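PDB 3CE2: putative peptidase from Chlamydophila abortus, which probably acts as a zinc-dependent oligopeptidase of the M3B family, degrading a variety of small bioactive peptides. Local coordinates for residues I426-A429 and E430-S433; T540-I543 and A544-F548. All coordinates share one frame; numbering follows the deposited sequence.

Contact 1 (I426-A429 and E430-S433). With ZN (zinc ion), chain D.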
loop_
_atom_site.group_PDB
_atom_site.type_symbol
_atom_site.label_atom_id
_atom_site.label_comp_id
_atom_site.label_asym_id
_atom_site.label_seq_id
_atom_site.Cartn_x
_atom_site.Cartn_y
_atom_site.Cartn_z
ATOM N N ILE A 426 7.834 0.344 1.069
ATOM C CA ILE A 426 6.366 0.407 0.974
ATOM C C ILE A 426 5.913 1.779 0.482
ATOM O O ILE A 426 5.023 1.893 -0.354
ATOM C CB ILE A 426 5.693 0.106 2.331
ATOM C CG1 ILE A 426 6.028 -1.316 2.811
ATOM C CG2 ILE A 426 4.175 0.317 2.246
ATOM C CD1 ILE A 426 5.199 -2.436 2.142
ATOM N N PHE A 427 6.552 2.814 1.011
ATOM C CA PHE A 427 6.322 4.169 0.578
ATOM C C PHE A 427 6.288 4.311 -0.956
ATOM O O PHE A 427 5.676 5.214 -1.470
ATOM C CB PHE A 427 7.419 5.063 1.173
ATOM C CG PHE A 427 7.236 6.526 0.896
ATOM C CD1 PHE A 427 6.767 7.377 1.882
ATOM C CD2 PHE A 427 7.525 7.052 -0.354
ATOM C CE1 PHE A 427 6.587 8.721 1.627
ATOM C CE2 PHE A 427 7.338 8.383 -0.607
ATOM C CZ PHE A 427 6.866 9.222 0.390
ATOM N N LEU A 428 6.954 3.438 -1.700
ATOM C CA LEU A 428 6.964 3.599 -3.161
ATOM C C LEU A 428 6.192 2.505 -3.884
ATOM O O LEU A 428 6.108 2.509 -5.103
ATOM C CB LEU A 428 8.394 3.618 -3.714
ATOM C CG LEU A 428 9.437 4.669 -3.330
ATOM C CD1 LEU A 428 10.753 4.307 -4.015
ATOM C CD2 LEU A 428 8.988 6.085 -3.737
ATOM N N ALA A 429 5.628 1.564 -3.141
ATOM C CA ALA A 429 5.056 0.361 -3.764
ATOM C C ALA A 429 3.720 0.547 -4.461
ATOM O O ALA A 429 3.238 -0.367 -5.116
ATOM C CB ALA A 429 4.951 -0.770 -2.739
ATOM N N GLU A 430 3.085 1.691 -4.305
ATOM C CA GLU A 430 1.793 1.854 -4.956
ATOM C C GLU A 430 1.849 2.737 -6.217
ATOM O O GLU A 430 0.883 2.809 -6.974
ATOM C CB GLU A 430 0.710 2.319 -3.954
ATOM C CG GLU A 430 -0.047 1.173 -3.219
ATOM C CD GLU A 430 -0.849 0.226 -4.155
ATOM O OE1 GLU A 430 -1.789 0.666 -4.866
ATOM O OE2 GLU A 430 -0.557 -0.984 -4.166
ATOM N N ILE A 431 2.988 3.376 -6.452
ATOM C CA ILE A 431 3.136 4.301 -7.562
ATOM C C ILE A 431 2.963 3.637 -8.933
ATOM O O ILE A 431 2.163 4.094 -9.773
ATOM C CB ILE A 431 4.501 5.010 -7.480
ATOM C CG1 ILE A 431 4.585 5.840 -6.207
ATOM C CG2 ILE A 431 4.752 5.898 -8.676
ATOM C CD1 ILE A 431 5.849 6.684 -6.145
ATOM N N ALA A 432 3.705 2.559 -9.172
ATOM C CA ALA A 432 3.728 1.953 -10.504
ATOM C C ALA A 432 2.383 1.383 -10.871
ATOM O O ALA A 432 1.959 1.487 -12.027
ATOM C CB ALA A 432 4.777 0.881 -10.590
ATOM N N SER A 433 1.718 0.771 -9.892
ATOM C CA SER A 433 0.407 0.176 -10.125
ATOM C C SER A 433 -0.652 1.245 -10.398
ATOM O O SER A 433 -1.477 1.109 -11.312
ATOM C CB SER A 433 -0.000 -0.651 -8.916
ATOM O OG SER A 433 0.220 0.099 -7.734
HETATM ZN ZN ZN D . -1.240 -2.972 -5.483
#

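Contact 2 (T540-I543 and A544-F548)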
loop_
_atom_site.group_PDB
_atom_site.type_symbol
_atom_site.label_atom_id
_atom_site.label_comp_id
_atom_site.label_asym_id
_atom_site.label_seq_id
_atom_site.Cartn_x
_atom_site.Cartn_y
_atom_site.Cartn_z
ATOM N N THR A 540 0.718 10.516 -1.012
ATOM C CA THR A 540 1.986 10.802 -1.664
ATOM C C THR A 540 2.168 9.858 -2.859
ATOM O O THR A 540 2.491 10.292 -3.951
ATOM C CB THR A 540 3.184 10.705 -0.684
ATOM O OG1 THR A 540 3.139 9.451 -0.005
ATOM C CG2 THR A 540 3.111 11.793 0.359
ATOM N N GLY A 541 1.936 8.567 -2.667
ATOM C CA GLY A 541 1.932 7.634 -3.788
ATOM C C GLY A 541 1.095 8.110 -4.971
ATOM O O GLY A 541 1.594 8.189 -6.099
ATOM N N ILE A 542 -0.171 8.456 -4.747
ATOM C CA ILE A 542 -0.975 8.904 -5.883
ATOM C C ILE A 542 -0.487 10.238 -6.479
ATOM O O ILE A 542 -0.479 10.422 -7.712
ATOM C CB ILE A 542 -2.507 8.898 -5.612
ATOM C CG1 ILE A 542 -3.253 9.222 -6.903
ATOM C CG2 ILE A 542 -2.895 9.884 -4.539
ATOM C CD1 ILE A 542 -4.476 8.348 -7.126
ATOM N N ILE A 543 -0.035 11.147 -5.619
ATOM C CA ILE A 543 0.545 12.387 -6.112
ATOM C C ILE A 543 1.733 12.076 -7.028
ATOM O O ILE A 543 1.820 12.568 -8.154
ATOM C CB ILE A 543 0.911 13.326 -4.955
ATOM C CG1 ILE A 543 -0.362 13.960 -4.411
ATOM C CG2 ILE A 543 1.855 14.413 -5.398
ATOM C CD1 ILE A 543 -0.204 14.516 -3.019
ATOM N N ALA A 544 2.629 11.210 -6.583
ATOM C CA ALA A 544 3.795 10.893 -7.411
ATOM C C ALA A 544 3.391 10.244 -8.731
ATOM O O ALA A 544 3.962 10.566 -9.777
ATOM C CB ALA A 544 4.738 10.004 -6.669
ATOM N N ALA A 545 2.425 9.322 -8.678
ATOM C CA ALA A 545 1.990 8.590 -9.873
ATOM C C ALA A 545 1.400 9.569 -10.879
ATOM O O ALA A 545 1.713 9.513 -12.072
ATOM C CB ALA A 545 0.964 7.541 -9.509
ATOM N N LEU A 546 0.553 10.475 -10.380
ATOM C CA LEU A 546 -0.098 11.453 -11.221
ATOM C C LEU A 546 0.891 12.459 -11.811
ATOM O O LEU A 546 0.761 12.863 -12.966
ATOM C CB LEU A 546 -1.185 12.169 -10.435
ATOM C CG LEU A 546 -2.395 11.304 -10.117
ATOM C CD1 LEU A 546 -3.405 12.167 -9.464
ATOM C CD2 LEU A 546 -2.973 10.687 -11.370
ATOM N N CYS A 547 1.881 12.844 -11.019
ATOM C CA CYS A 547 2.956 13.711 -11.483
ATOM C C CYS A 547 3.741 13.079 -12.611
ATOM O O CYS A 547 3.820 13.628 -13.703
ATOM C CB CYS A 547 3.899 14.030 -10.332
ATOM S SG CYS A 547 5.290 15.098 -10.773
ATOM N N PHE A 548 4.328 11.921 -12.354
ATOM C CA PHE A 548 5.029 11.161 -13.392
ATOM C C PHE A 548 4.193 11.021 -14.638
ATOM O O PHE A 548 4.656 11.258 -15.752
ATOM C CB PHE A 548 5.332 9.778 -12.875
ATOM C CG PHE A 548 6.624 9.681 -12.151
ATOM C CD1 PHE A 548 7.783 10.184 -12.717
ATOM C CD2 PHE A 548 6.697 9.051 -10.933
ATOM C CE1 PHE A 548 8.985 10.077 -12.061
ATOM C CE2 PHE A 548 7.890 8.932 -10.273
ATOM C CZ PHE A 548 9.030 9.451 -10.825
#

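Contact 1 (I426-A429 and E430-S433)
Leu428 and Ile431 carry the apolar half of this local contact at the start of helix 431-447. The two side chains run alongside each other, with Leu428 CD2 4.0 Å from Ile431 CD1. Leu428 CD2 also meets the edge of the Phe427 ring, in the plane of that ring. This side is buried. Phe566 of helix 559-567 touches both Leu428 and Ile431.

The other side is looser. Ile426 is exposed there, and Ala429 and Glu430 are partly exposed. A kink at chi2 (-62°) turns the Glu430 carboxylate to the zinc, which it reaches through one oxygen: OE2 is 2.5 Å from the metal, while Glu430 OE1 is 3.7 Å from it. His402 and His406 of helix 394-416 complete the protein ligands.

At the turn, Ser433 OG donates to Glu430 O at 2.9 Å. The donor sits above the carbonyl plane, 51° out of it. Ser433 also touches both zinc histidines.

Glu430 thus binds the zinc through a single carboxylate oxygen alongside the two histidines of HExxH, the ligand set expected of a gluzincin-type metallopeptidase.

Contact 2 (T540-I543 and A544-F548)
Ile542 and Leu546, one helical turn apart, make the apolar side-chain contact between residues 540-543 and 544-548. All the touching residues here are buried.

Ala544 comes first in the second segment. Its N donates to Thr540 O at 2.8 Å. Its methyl rests close to the same carbonyl, with Ala544 CB 3.5 Å from Thr540 O.

Ala545 follows in the same way. Its N binds Gly541 O at 2.9 Å. Its methyl touches Thr434 of helix 431-447. The methyls of both alanines face that helix, so two successive small side chains are presented to it.

Leu546 N donates to Ile542 O at 2.9 Å. The side chain then runs back alongside Ile542, and Leu546 CD1 lies 3.9 Å from Ile542 CG1. The Ile542 branch meets it because CG1 is anti to the backbone N (chi1 -173°). Beyond this pair, Leu546 packs on Ala595 and Phe598 of helix 590-607, and Ile542 on Thr468 and Leu469 of helix 451-487.

Cys547 N closes the next turn on Ile543 O at 2.9 Å. Its side chain touches Lys594 of helix 590-607, and Ile543 packs on Ile592 of the same helix.

Phe548 ends the segment. Its N donates to Ala544 O at 2.9 Å, and its ring meets those of Tyr563 and Phe566.

Five successive bonds from N of one residue to O of the residue four before it define a regular alpha helix. This stretch of helix 536-553 is buried in the largely helical M3 peptidase fold, packed beside the helix that follows the zinc-binding glutamate.

Overall arrangement
The two contacts pack directly against each other, with centres about 9 Å apart. Ile431 joins them. Its CD1 lies 3.5 Å from Ala544 CB, and Ile431 CG1 is 3.8 Å from Gly541 O. Ile431 O also lies 3.7 Å from Ala545 CB. Before the turn, Phe427 CZ comes within 3.8 Å of Thr540 OG1. Contact 1 supplies the zinc ligand Glu430 and is therefore part of the metal site. Contact 2 lies behind it, packing on Ile431 and Phe427 rather than on the metal ligand. The CA of Gly541 is about 11 Å from the zinc and about 5 Å from the nearest atom of the Glu430 side chain. Helix 536-553 thus backs the glutamate-bearing turn.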